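PDB 6SQ8: fatty acid CoA ligase, which belongs to the ANL superfamily of AMP-binding enzymes, with a large AMP-binding domain and a smaller C-terminal domain, and holds AMP in this model. Local coordinates for residues A[6-11]-A[146-151]; A[56-61]-A[102-107]; A[84-89]-A[108-113]; A[305-310]-A[324-329]; A[318-323]-A[389-394]. All blocks are in the same frame, centred on the assembly; numbering follows the deposited sequence.

Interaction 1: A[6-11]-A[146-151]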
# COMPACT_ATOMS: atom_id res chain seq x y z
N TYR A 6 20.07 -2.81 8.38
CA TYR A 6 19.11 -2.18 7.46
C TYR A 6 19.27 -0.65 7.47
O TYR A 6 19.56 -0.06 6.43
CB TYR A 6 17.66 -2.57 7.78
CG TYR A 6 16.67 -1.86 6.89
CD1 TYR A 6 16.72 -2.00 5.51
CD2 TYR A 6 15.71 -1.00 7.41
CE1 TYR A 6 15.86 -1.32 4.67
CE2 TYR A 6 14.83 -0.32 6.59
CZ TYR A 6 14.91 -0.47 5.22
OH TYR A 6 14.05 0.19 4.39
N ALA A 7 19.09 -0.03 8.64
CA ALA A 7 19.23 1.41 8.76
C ALA A 7 20.56 1.86 8.15
O ALA A 7 20.61 2.86 7.44
CB ALA A 7 19.11 1.83 10.21
N ARG A 8 21.63 1.12 8.43
CA ARG A 8 22.97 1.45 7.92
C ARG A 8 22.97 1.34 6.40
O ARG A 8 23.58 2.16 5.74
CB ARG A 8 24.06 0.55 8.54
CG ARG A 8 25.49 1.02 8.32
CD ARG A 8 26.58 -0.01 8.62
NE ARG A 8 26.94 -0.85 7.48
CZ ARG A 8 28.12 -0.82 6.85
NH1 ARG A 8 29.02 0.09 7.19
NH2 ARG A 8 28.41 -1.74 5.94
N ARG A 9 22.29 0.33 5.85
CA ARG A 9 22.23 0.13 4.39
C ARG A 9 21.63 1.37 3.72
O ARG A 9 22.12 1.82 2.67
CB ARG A 9 21.39 -1.09 3.99
CG ARG A 9 21.41 -1.39 2.50
CD ARG A 9 20.44 -2.50 2.14
NE ARG A 9 20.37 -2.73 0.70
CZ ARG A 9 19.91 -3.83 0.14
NH1 ARG A 9 19.33 -4.77 0.88
NH2 ARG A 9 20.04 -3.99 -1.16
N VAL A 10 20.58 1.91 4.34
CA VAL A 10 19.88 3.05 3.80
C VAL A 10 20.81 4.27 3.89
O VAL A 10 21.08 4.91 2.88
CB VAL A 10 18.55 3.28 4.52
CG1 VAL A 10 17.84 4.50 3.96
CG2 VAL A 10 17.63 2.05 4.48
N MET A 11 21.32 4.54 5.10
CA MET A 11 22.27 5.62 5.35
C MET A 11 23.42 5.56 4.34
O MET A 11 23.82 6.57 3.75
CB MET A 11 22.83 5.51 6.77
CG MET A 11 21.85 5.91 7.85
SD MET A 11 21.33 7.64 7.75
CE MET A 11 22.88 8.54 7.71
N LEU A 146 26.54 8.86 13.99
CA LEU A 146 25.32 8.15 14.25
C LEU A 146 25.64 6.91 15.11
O LEU A 146 26.48 6.10 14.76
CB LEU A 146 24.65 7.79 12.91
CG LEU A 146 23.31 7.04 12.99
CD1 LEU A 146 22.28 7.85 13.74
CD2 LEU A 146 22.78 6.67 11.62
N ARG A 147 24.96 6.83 16.26
CA ARG A 147 25.24 5.83 17.27
C ARG A 147 24.09 4.82 17.21
O ARG A 147 23.01 5.08 17.77
CB ARG A 147 25.42 6.48 18.65
N TYR A 148 24.32 3.69 16.53
CA TYR A 148 23.28 2.64 16.35
C TYR A 148 23.14 1.80 17.63
O TYR A 148 24.10 1.54 18.31
CB TYR A 148 23.61 1.71 15.19
CG TYR A 148 23.72 2.34 13.83
CD1 TYR A 148 24.91 2.92 13.39
CD2 TYR A 148 22.66 2.30 12.94
CE1 TYR A 148 25.02 3.46 12.12
CE2 TYR A 148 22.75 2.83 11.66
CZ TYR A 148 23.94 3.41 11.25
OH TYR A 148 24.06 3.97 10.02
N ARG A 149 21.92 1.37 17.93
CA ARG A 149 21.63 0.34 18.92
C ARG A 149 20.79 -0.75 18.22
O ARG A 149 20.21 -0.51 17.16
CB ARG A 149 20.88 0.95 20.12
CG ARG A 149 21.40 2.30 20.60
CD ARG A 149 20.66 2.85 21.81
NE ARG A 149 19.23 3.05 21.62
CZ ARG A 149 18.39 3.59 22.51
NH1 ARG A 149 18.86 4.19 23.59
NH2 ARG A 149 17.08 3.51 22.34
N GLU A 150 20.74 -1.94 18.82
CA GLU A 150 20.08 -3.10 18.27
C GLU A 150 18.70 -3.30 18.90
O GLU A 150 18.59 -3.36 20.11
CB GLU A 150 20.90 -4.35 18.57
CG GLU A 150 21.98 -4.58 17.54
CD GLU A 150 21.48 -5.35 16.34
OE1 GLU A 150 21.58 -4.82 15.23
OE2 GLU A 150 20.97 -6.49 16.49
N HIS A 151 17.67 -3.45 18.07
CA HIS A 151 16.38 -3.90 18.55
C HIS A 151 16.55 -5.33 19.06
O HIS A 151 17.03 -6.20 18.33
CB HIS A 151 15.32 -3.74 17.45
CG HIS A 151 13.90 -3.75 17.93
ND1 HIS A 151 13.32 -4.85 18.51
CD2 HIS A 151 12.93 -2.81 17.85
CE1 HIS A 151 12.06 -4.58 18.80
NE2 HIS A 151 11.79 -3.35 18.40

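Interaction 2: A[56-61]-A[102-107]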
# COMPACT_ATOMS: atom_id res chain seq x y z
N LEU A 56 3.78 10.93 14.00
CA LEU A 56 2.66 11.62 13.40
C LEU A 56 3.20 12.80 12.59
O LEU A 56 3.71 13.77 13.14
CB LEU A 56 1.75 12.10 14.53
CG LEU A 56 0.42 12.71 14.11
CD1 LEU A 56 -0.52 11.68 13.50
CD2 LEU A 56 -0.24 13.38 15.30
N HIS A 57 3.11 12.71 11.26
CA HIS A 57 3.72 13.70 10.38
C HIS A 57 3.01 13.72 9.04
O HIS A 57 2.25 12.84 8.70
CB HIS A 57 5.20 13.38 10.18
CG HIS A 57 5.43 11.99 9.69
ND1 HIS A 57 5.95 11.01 10.50
CD2 HIS A 57 5.16 11.40 8.50
CE1 HIS A 57 6.04 9.89 9.83
NE2 HIS A 57 5.54 10.10 8.61
N ALA A 58 3.32 14.76 8.26
CA ALA A 58 2.90 14.88 6.88
C ALA A 58 4.02 14.30 5.99
O ALA A 58 4.93 13.66 6.48
CB ALA A 58 2.63 16.33 6.59
N ASN A 59 3.93 14.51 4.67
CA ASN A 59 4.96 14.07 3.75
C ASN A 59 6.04 15.15 3.69
O ASN A 59 6.09 15.91 2.73
CB ASN A 59 4.41 13.75 2.36
CG ASN A 59 3.75 12.39 2.29
OD1 ASN A 59 3.26 11.87 3.30
ND2 ASN A 59 3.75 11.81 1.09
N THR A 60 6.92 15.18 4.69
CA THR A 60 8.03 16.16 4.81
C THR A 60 9.38 15.43 4.81
O THR A 60 9.45 14.28 5.21
CB THR A 60 7.92 16.96 6.11
OG1 THR A 60 8.30 16.11 7.19
CG2 THR A 60 6.53 17.49 6.34
N TRP A 61 10.44 16.12 4.41
CA TRP A 61 11.73 15.48 4.32
C TRP A 61 12.27 15.11 5.70
O TRP A 61 13.03 14.15 5.84
CB TRP A 61 12.71 16.36 3.55
CG TRP A 61 13.23 17.56 4.28
CD1 TRP A 61 12.77 18.83 4.19
CD2 TRP A 61 14.37 17.61 5.14
NE1 TRP A 61 13.54 19.68 4.95
CE2 TRP A 61 14.53 18.95 5.54
CE3 TRP A 61 15.27 16.65 5.63
CZ2 TRP A 61 15.53 19.36 6.41
CZ3 TRP A 61 16.27 17.05 6.50
CH2 TRP A 61 16.40 18.39 6.88
N VAL A 102 6.43 11.26 18.59
CA VAL A 102 7.06 12.37 17.89
C VAL A 102 6.05 12.88 16.87
O VAL A 102 5.47 12.08 16.14
CB VAL A 102 8.37 11.94 17.21
CG1 VAL A 102 9.04 13.10 16.50
CG2 VAL A 102 9.32 11.30 18.20
N PHE A 103 5.81 14.20 16.85
CA PHE A 103 4.84 14.77 15.93
C PHE A 103 5.35 16.09 15.35
O PHE A 103 6.30 16.67 15.86
CB PHE A 103 3.48 14.95 16.62
CG PHE A 103 3.44 16.03 17.67
CD1 PHE A 103 3.81 15.78 18.97
CD2 PHE A 103 3.00 17.30 17.34
CE1 PHE A 103 3.79 16.78 19.92
CE2 PHE A 103 2.97 18.30 18.30
CZ PHE A 103 3.36 18.04 19.59
N GLU A 104 4.73 16.51 14.26
CA GLU A 104 5.07 17.77 13.57
C GLU A 104 4.09 18.86 14.01
O GLU A 104 2.95 18.56 14.33
CB GLU A 104 5.05 17.59 12.05
CG GLU A 104 6.24 16.84 11.50
CD GLU A 104 6.25 16.70 9.98
OE1 GLU A 104 5.15 16.58 9.37
OE2 GLU A 104 7.36 16.73 9.40
N PRO A 105 4.51 20.15 14.03
CA PRO A 105 3.63 21.25 14.40
C PRO A 105 2.27 21.21 13.69
O PRO A 105 1.25 21.34 14.34
CB PRO A 105 4.41 22.49 13.96
CG PRO A 105 5.86 22.07 14.09
CD PRO A 105 5.87 20.61 13.71
N SER A 106 2.30 20.98 12.37
CA SER A 106 1.11 21.05 11.52
C SER A 106 -0.01 20.11 12.01
O SER A 106 -1.15 20.29 11.60
CB SER A 106 1.46 20.77 10.08
OG SER A 106 1.75 19.39 9.87
N VAL A 107 0.29 19.14 12.87
CA VAL A 107 -0.71 18.14 13.32
C VAL A 107 -0.78 18.09 14.85
O VAL A 107 -1.21 17.09 15.42
CB VAL A 107 -0.42 16.75 12.72
CG1 VAL A 107 -0.60 16.74 11.21
CG2 VAL A 107 0.98 16.25 13.09

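Interaction 3: A[84-89]-A[108-113]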
# COMPACT_ATOMS: atom_id res chain seq x y z
N ALA A 84 -6.47 7.76 9.24
CA ALA A 84 -7.05 6.97 10.33
C ALA A 84 -7.73 7.90 11.35
O ALA A 84 -7.34 9.05 11.54
CB ALA A 84 -5.99 6.12 10.99
N ALA A 85 -8.77 7.35 11.99
CA ALA A 85 -9.52 8.03 13.04
C ALA A 85 -8.65 8.13 14.29
O ALA A 85 -7.72 7.34 14.48
CB ALA A 85 -10.79 7.28 13.33
N VAL A 86 -8.97 9.11 15.14
CA VAL A 86 -8.21 9.38 16.36
C VAL A 86 -8.23 8.15 17.29
O VAL A 86 -7.23 7.86 17.95
CB VAL A 86 -8.72 10.65 17.07
CG1 VAL A 86 -10.21 10.60 17.36
CG2 VAL A 86 -7.93 10.92 18.34
N THR A 87 -9.36 7.44 17.33
CA THR A 87 -9.51 6.29 18.27
C THR A 87 -8.64 5.11 17.78
O THR A 87 -7.99 4.45 18.60
CB THR A 87 -10.99 5.97 18.54
OG1 THR A 87 -11.54 5.25 17.43
CG2 THR A 87 -11.84 7.19 18.78
N GLU A 88 -8.57 4.88 16.45
CA GLU A 88 -7.71 3.84 15.83
C GLU A 88 -6.23 4.18 16.05
O GLU A 88 -5.45 3.32 16.44
CB GLU A 88 -8.03 3.68 14.33
N GLN A 89 -5.84 5.43 15.78
CA GLN A 89 -4.45 5.90 15.98
C GLN A 89 -4.05 5.69 17.45
O GLN A 89 -2.95 5.21 17.72
CB GLN A 89 -4.30 7.38 15.61
CG GLN A 89 -4.26 7.68 14.12
CD GLN A 89 -4.18 9.16 13.82
OE1 GLN A 89 -4.23 10.00 14.72
NE2 GLN A 89 -4.03 9.51 12.56
N GLU A 108 -0.40 19.20 15.51
CA GLU A 108 -0.45 19.35 16.98
C GLU A 108 -1.88 19.13 17.49
O GLU A 108 -2.08 18.52 18.53
CB GLU A 108 0.05 20.74 17.38
CG GLU A 108 0.15 20.93 18.89
CD GLU A 108 0.77 22.25 19.29
OE1 GLU A 108 0.94 23.13 18.41
OE2 GLU A 108 1.09 22.40 20.49
N ALA A 109 -2.87 19.62 16.75
CA ALA A 109 -4.27 19.43 17.10
C ALA A 109 -4.54 17.94 17.34
O ALA A 109 -5.07 17.56 18.38
CB ALA A 109 -5.17 19.98 16.01
N ARG A 110 -4.15 17.10 16.38
CA ARG A 110 -4.37 15.66 16.45
C ARG A 110 -3.51 15.05 17.56
O ARG A 110 -3.94 14.12 18.24
CB ARG A 110 -4.10 15.01 15.09
CG ARG A 110 -4.24 13.49 15.09
CD ARG A 110 -5.58 12.97 15.60
NE ARG A 110 -6.68 13.32 14.72
CZ ARG A 110 -7.12 12.57 13.71
NH1 ARG A 110 -6.56 11.39 13.46
NH2 ARG A 110 -8.10 13.00 12.95
N ALA A 111 -2.29 15.57 17.74
CA ALA A 111 -1.38 15.05 18.77
C ALA A 111 -2.02 15.22 20.15
O ALA A 111 -1.98 14.31 20.99
CB ALA A 111 -0.03 15.73 18.69
N ALA A 112 -2.59 16.41 20.39
CA ALA A 112 -3.24 16.75 21.65
C ALA A 112 -4.44 15.81 21.86
O ALA A 112 -4.55 15.16 22.89
CB ALA A 112 -3.65 18.20 21.64
N ASP A 113 -5.30 15.74 20.85
CA ASP A 113 -6.44 14.84 20.79
C ASP A 113 -6.02 13.43 21.24
O ASP A 113 -6.68 12.82 22.08
CB ASP A 113 -7.01 14.84 19.37
CG ASP A 113 -8.49 14.57 19.25
OD1 ASP A 113 -9.04 13.89 20.16
OD2 ASP A 113 -9.05 14.99 18.20

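Interaction 4: A[305-310]-A[324-329]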
# COMPACT_ATOMS: atom_id res chain seq x y z
N ILE A 305 4.69 -8.89 -3.23
CA ILE A 305 4.47 -10.26 -3.72
C ILE A 305 4.74 -10.36 -5.23
O ILE A 305 5.49 -11.24 -5.66
CB ILE A 305 3.07 -10.76 -3.37
CG1 ILE A 305 2.85 -10.80 -1.86
CG2 ILE A 305 2.83 -12.12 -4.01
CD1 ILE A 305 1.41 -11.10 -1.47
N ALA A 306 4.08 -9.52 -6.02
CA ALA A 306 4.16 -9.65 -7.48
C ALA A 306 4.09 -8.28 -8.16
O ALA A 306 3.68 -7.29 -7.57
CB ALA A 306 3.05 -10.53 -7.97
N ALA A 307 4.54 -8.26 -9.42
CA ALA A 307 4.46 -7.08 -10.25
C ALA A 307 4.10 -7.45 -11.69
O ALA A 307 4.41 -8.52 -12.17
CB ALA A 307 5.74 -6.29 -10.17
N LEU A 308 3.40 -6.53 -12.35
CA LEU A 308 3.00 -6.62 -13.73
C LEU A 308 3.79 -5.54 -14.49
O LEU A 308 3.64 -4.36 -14.18
CB LEU A 308 1.49 -6.40 -13.81
CG LEU A 308 0.82 -6.73 -15.14
CD1 LEU A 308 0.73 -8.23 -15.37
CD2 LEU A 308 -0.58 -6.14 -15.21
N THR A 309 4.63 -5.98 -15.44
CA THR A 309 5.59 -5.10 -16.12
C THR A 309 4.87 -4.28 -17.20
O THR A 309 3.74 -4.57 -17.57
CB THR A 309 6.71 -5.90 -16.80
OG1 THR A 309 6.17 -6.57 -17.95
CG2 THR A 309 7.38 -6.87 -15.85
N PRO A 310 5.52 -3.23 -17.74
CA PRO A 310 4.93 -2.49 -18.86
C PRO A 310 4.68 -3.35 -20.11
O PRO A 310 3.73 -3.12 -20.83
CB PRO A 310 5.96 -1.39 -19.15
CG PRO A 310 6.73 -1.26 -17.84
CD PRO A 310 6.79 -2.66 -17.27
N ARG A 324 3.81 -11.80 -12.43
CA ARG A 324 4.66 -12.87 -11.95
C ARG A 324 5.09 -12.54 -10.53
O ARG A 324 5.32 -11.38 -10.21
CB ARG A 324 5.86 -13.05 -12.88
CG ARG A 324 5.56 -13.81 -14.16
CD ARG A 324 6.79 -14.50 -14.73
NE ARG A 324 6.50 -15.13 -16.01
CZ ARG A 324 6.51 -14.49 -17.18
NH1 ARG A 324 6.72 -13.19 -17.23
NH2 ARG A 324 6.28 -15.15 -18.30
N PRO A 325 5.21 -13.53 -9.62
CA PRO A 325 5.79 -13.29 -8.30
C PRO A 325 7.21 -12.72 -8.44
O PRO A 325 7.92 -13.04 -9.39
CB PRO A 325 5.84 -14.67 -7.65
CG PRO A 325 4.77 -15.45 -8.37
CD PRO A 325 4.81 -14.93 -9.80
N LEU A 326 7.61 -11.89 -7.48
CA LEU A 326 8.93 -11.32 -7.46
C LEU A 326 9.96 -12.40 -7.15
O LEU A 326 9.62 -13.50 -6.71
CB LEU A 326 8.94 -10.20 -6.41
CG LEU A 326 8.08 -8.99 -6.74
CD1 LEU A 326 8.20 -7.95 -5.65
CD2 LEU A 326 8.48 -8.38 -8.07
N PRO A 327 11.26 -12.14 -7.42
CA PRO A 327 12.34 -13.04 -7.03
C PRO A 327 12.30 -13.32 -5.52
O PRO A 327 12.17 -12.37 -4.73
CB PRO A 327 13.62 -12.30 -7.42
CG PRO A 327 13.20 -11.31 -8.48
CD PRO A 327 11.77 -10.94 -8.12
N HIS A 328 12.37 -14.60 -5.17
CA HIS A 328 12.45 -15.14 -3.81
C HIS A 328 11.05 -15.24 -3.20
O HIS A 328 10.92 -15.59 -2.02
CB HIS A 328 13.42 -14.34 -2.90
CG HIS A 328 14.74 -14.06 -3.54
ND1 HIS A 328 15.68 -15.05 -3.78
CD2 HIS A 328 15.30 -12.91 -3.99
CE1 HIS A 328 16.75 -14.52 -4.34
NE2 HIS A 328 16.54 -13.22 -4.50
N VAL A 329 10.02 -14.94 -4.00
CA VAL A 329 8.64 -15.03 -3.54
C VAL A 329 8.03 -16.33 -4.08
O VAL A 329 7.79 -16.47 -5.27
CB VAL A 329 7.80 -13.81 -3.94
CG1 VAL A 329 6.40 -13.88 -3.35
CG2 VAL A 329 8.47 -12.52 -3.53

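Interaction 5: A[318-323]-A[389-394]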
# COMPACT_ATOMS: atom_id res chain seq x y z
N LEU A 318 -3.62 -10.21 -19.63
CA LEU A 318 -2.94 -10.02 -18.36
C LEU A 318 -3.46 -8.80 -17.60
O LEU A 318 -2.97 -8.51 -16.49
CB LEU A 318 -1.44 -9.86 -18.64
CG LEU A 318 -0.77 -11.07 -19.28
CD1 LEU A 318 0.72 -10.81 -19.41
CD2 LEU A 318 -1.04 -12.33 -18.48
N LEU A 319 -4.43 -8.08 -18.15
CA LEU A 319 -4.95 -6.89 -17.46
C LEU A 319 -5.76 -7.28 -16.23
O LEU A 319 -6.09 -6.44 -15.45
CB LEU A 319 -5.78 -6.07 -18.45
CG LEU A 319 -5.00 -5.39 -19.56
CD1 LEU A 319 -5.95 -4.73 -20.54
CD2 LEU A 319 -4.02 -4.38 -19.00
N THR A 320 -6.06 -8.57 -16.05
CA THR A 320 -6.73 -9.04 -14.85
C THR A 320 -5.73 -9.67 -13.87
O THR A 320 -6.14 -10.27 -12.88
CB THR A 320 -7.81 -10.07 -15.19
OG1 THR A 320 -7.26 -11.13 -15.98
CG2 THR A 320 -8.97 -9.41 -15.92
N ALA A 321 -4.42 -9.51 -14.15
CA ALA A 321 -3.37 -10.15 -13.39
C ALA A 321 -2.61 -9.14 -12.53
O ALA A 321 -2.62 -7.94 -12.79
CB ALA A 321 -2.42 -10.84 -14.32
N VAL A 322 -1.94 -9.68 -11.51
CA VAL A 322 -1.05 -8.92 -10.62
C VAL A 322 0.38 -9.10 -11.11
O VAL A 322 1.25 -8.28 -10.80
CB VAL A 322 -1.20 -9.36 -9.16
CG1 VAL A 322 -2.53 -8.90 -8.58
CG2 VAL A 322 -1.04 -10.86 -8.97
N GLY A 323 0.61 -10.19 -11.85
CA GLY A 323 1.84 -10.43 -12.55
C GLY A 323 2.52 -11.68 -12.07
O GLY A 323 1.92 -12.52 -11.41
N HIS A 389 1.50 -16.05 -14.56
CA HIS A 389 1.03 -14.80 -13.97
C HIS A 389 -0.09 -15.13 -12.99
O HIS A 389 -0.96 -15.94 -13.29
CB HIS A 389 0.54 -13.83 -15.04
CG HIS A 389 1.63 -13.33 -15.94
ND1 HIS A 389 1.96 -13.99 -17.10
CD2 HIS A 389 2.42 -12.24 -15.87
CE1 HIS A 389 2.93 -13.33 -17.71
NE2 HIS A 389 3.23 -12.25 -16.97
N LEU A 390 -0.07 -14.48 -11.82
CA LEU A 390 -1.08 -14.69 -10.83
C LEU A 390 -2.27 -13.78 -11.14
O LEU A 390 -2.09 -12.60 -11.49
CB LEU A 390 -0.50 -14.39 -9.45
CG LEU A 390 -1.48 -14.49 -8.28
CD1 LEU A 390 -2.02 -15.90 -8.14
CD2 LEU A 390 -0.82 -14.05 -6.99
N HIS A 391 -3.48 -14.35 -11.04
CA HIS A 391 -4.73 -13.62 -11.20
C HIS A 391 -5.54 -13.74 -9.91
O HIS A 391 -5.85 -14.84 -9.45
CB HIS A 391 -5.53 -14.21 -12.36
CG HIS A 391 -5.03 -13.88 -13.73
ND1 HIS A 391 -3.97 -14.56 -14.31
CD2 HIS A 391 -5.49 -13.02 -14.66
CE1 HIS A 391 -3.79 -14.10 -15.54
NE2 HIS A 391 -4.70 -13.15 -15.77
N LEU A 392 -5.92 -12.60 -9.33
CA LEU A 392 -6.73 -12.60 -8.13
C LEU A 392 -8.20 -12.51 -8.52
O LEU A 392 -8.59 -11.58 -9.19
CB LEU A 392 -6.36 -11.40 -7.26
CG LEU A 392 -4.91 -11.36 -6.77
CD1 LEU A 392 -4.66 -10.16 -5.87
CD2 LEU A 392 -4.50 -12.65 -6.06
N THR A 393 -9.02 -13.45 -8.00
CA THR A 393 -10.44 -13.47 -8.24
C THR A 393 -11.22 -12.82 -7.10
O THR A 393 -12.36 -12.42 -7.32
CB THR A 393 -10.93 -14.90 -8.48
OG1 THR A 393 -10.78 -15.64 -7.26
CG2 THR A 393 -10.22 -15.55 -9.65
N ASP A 394 -10.63 -12.73 -5.90
CA ASP A 394 -11.35 -12.17 -4.76
C ASP A 394 -10.49 -12.13 -3.48
O ASP A 394 -9.62 -12.94 -3.26
CB ASP A 394 -12.60 -12.98 -4.41
CG ASP A 394 -13.92 -12.25 -4.58
OD1 ASP A 394 -13.92 -11.01 -4.43
OD2 ASP A 394 -14.93 -12.92 -4.85
O HOH W 1 -5.60 -9.63 -10.26

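Interaction 1: A[6-11]-A[146-151]
Tyr148 sets CG anti to its carbonyl carbon (chi1 -61°), so that its ring runs out from loop 146-151 toward helix 5-13 and brings the hydroxyl end up against the helix. On the helix, Met11 also has CG anti to the carbonyl carbon and folds back through two further bends, which leaves CG rather than the sulfur as the touching atom. Tyr148 OH lies 3.5 Å from Arg8 CA and 3.7 Å from Met11 CG. It therefore rests on the helix surface between residues three apart in sequence. The edge of the ring is used by Ala7, whose CB is 4.0 Å from Tyr148 CE2. The contact closes the N-terminal helix of the AMP-binding domain onto the loop that leads from strand 133-134 to strand 155-160, with helices 28-44 and 61-72 alongside: Met11 also touches Val35 and Leu68, and Tyr148 reaches Ala72. Arg8 passes the ring at about a right angle, meeting it with CB and CG, while its guanidinium heads off from the loop. Beside this, Leu146 and Met11 meet tip to tip, Leu146 CD2 standing 4.0 Å from Met11 CG.

Interaction 2: A[56-61]-A[102-107]
Backbone bonds join the C-terminal ends of two neighbouring parallel strands, 52-56 and 98-103, of the five-stranded parallel sheet in the AMP-binding domain. Leu56 pairs with Phe103: Leu56 N gives a nearly straight bond (165°) to Val102 O at 3.0 Å, and Glu104 N returns a more bent one to Leu56 O at 3.1 Å. The CA-H of Phe103 points at that same oxygen, Leu56 O.

Side-chain bonds begin where the strands end and the chain of 56-61 turns away toward helix 61-72. Glu104, extended beyond CG, lays its carboxylate alongside His57 CB and splits its oxygens between two donors. OE1 of Glu104 takes the N-H of Ala58 at 2.8 Å, from above the carboxylate plane, and OE2 takes the hydroxyl of Thr60 through its syn lone pair. Thr60 OG1 also accepts from Ala63 N, as N-cap of helix 61-72.

Apolar contacts add to this on the sheet face that carries Leu56 and Phe103, where Leu56 CG meets Val107 CG2 at 3.7 Å and Leu56 CB lies 3.9 Å from Phe103 CB.

The buried carboxylate is thus gripped at both oxygens, which would favour the ionised form, and its charge lies near the N-terminus of helix 61-72, where the helix dipole would probably help to stabilise it.

Interaction 3: A[84-89]-A[108-113]
Arg110 NH1 is the donor at the centre of this contact, which joins two helices of the alpha/beta part of the AMP-binding domain built on the five-stranded parallel sheet of strands 76-79, 52-56, 98-103, 122-125 and 133-134. They are the helices before and after strand 98-103 in the chain: the first turn of helix 86-95, with the residues just ahead of it, and the start of helix 108-117. Arg110 NH1 donates to Ala84 O at 3.1 Å and to Gln89 OE1 at 3.0 Å, with both oxygens in the plane of the guanidinium. The nitrogen lies in the carbonyl plane of Ala84 but above the amide plane of Gln89. Both bonds are fairly straight, 159° and 163°, so the end of the arginine is held between the chain leading into the helix and a side chain one turn along it.

Reaching there takes a folded arginine. CG is anti to the backbone N, and bends at chi2 (55°) and the following torsion curl the chain back toward 84-89. Val86 lies over one face of the guanidinium, its CB 4.1 Å from Arg110 NE.

In the second shell, the amide of Gln89 is steadied by its other end, NE2, which donates to Arg81 O and so leaves OE1 turned to the arginine. Further along helix 108-117, Asp113 crosses Val86 at about a right angle, and its OD1 lies 3.7 Å from Val86 CG2.

Interaction 4: A[305-310]-A[324-329]
Strand 303-308 and the end of strand 321-325 form a short antiparallel ladder in the AMP-binding domain, just where the second segment turns a corner at Arg324 and enters the type II turn 326-329. Pro327 and His328 occupy the middle of that turn, His328 with a positive phi (83°), and Val329 N closes it on Leu326 O. On its other side strand 303-308 pairs with strand 293-299, where Ile305 and Ala306 together face Tyr297 in a classic beta bulge. The side chain of Ile305 is about 7 Å from the bound AMP.

Ile305 O is the main acceptor. Leu326 N donates to Ile305 O at 2.9 Å, nearly straight (168°) and in the carbonyl plane. Pro325 CA, through its hydrogen, approaches Ile305 O at 3.4 Å. Apolar branches surround the same carbonyl: Leu326 CG and Val329 CG1 each lie 3.6 Å from Ile305 O. Two residues along, Ala307 N gives a weak bond to Arg324 O at 3.3 Å. Ala306 stands between, its CB against Arg324 O, opposite Pro325.

The side chains close the contact by plain van der Waals touch. Ile305 crosses Val329 at about a right angle, Ile305 CG2 to Val329 CG1 at 4.0 Å. Leu326 CD2 meets Ala307 CB at the same separation, 4.0 Å, and Leu326 also packs on helix 175-189.

Pro325 sits in the non-hydrogen-bonded pair, so its lack of an N-H costs no cross-strand bond. The cross-strand hydrogen bonds are all between backbone atoms, in a largely apolar setting.

Interaction 5: A[318-323]-A[389-394]
The weakly bonded strand 321-323 meets strand 390-394 antiparallel beside the AMP pocket, their directions 144° apart, after the type I turn 318-321. Two backbone donors are satisfied across it. Val322 N gives to Leu390 O at 2.9 Å, nearly along the C=O axis, and Leu390 N gives to Gly323 O at 2.8 Å, from above the carbonyl plane. Where the strands splay, a water takes over: it donates to Thr320 O at 2.8 Å and accepts from Leu392 N.

The histidines find weaker partners. His391 ND1 donates weakly to His389 O, and its NE2 has a weak bond to Glu317 O. His389 NE2 has another to Asp312 OD1.

Val322 CG2 lies beside Leu390 CB, and Val322 CG1 meets Leu392 CD1 at 3.7 Å. Val322 and Leu392 both touch AMP, and Val322 belongs to the nucleotide pocket. Methyl groups lie over both imidazoles in CH-pi contact: Leu318 CD1 is over the His389 face toward its rim, 3.9 Å from the ring centroid, and Ala321 CB is over the centre of the His391 ring, 3.7 Å from its centroid.

Interactions 2, 4 and 5 are buried, interaction 3 lies at the surface and interaction 1 is partly buried. Interaction 2 joins strands of the parallel sheet and interaction 3 the helices next to it; they touch where Phe103 CG packs on Ala111 CB at 3.6 Å. Interactions 4 and 5 both use strand 321-325, and Leu308 of interaction 4 packs on the backbone of interaction 5, whose Val322 touches AMP. These two pairs lie on opposite sides of the chain's centre. Interaction 1 is about 10 Å from interaction 4 by nearest atoms and rests on van der Waals contact. Backbone bonding carries 4 and 5, a buried carboxylate adds to it in 2, and a guanidinium serves 3.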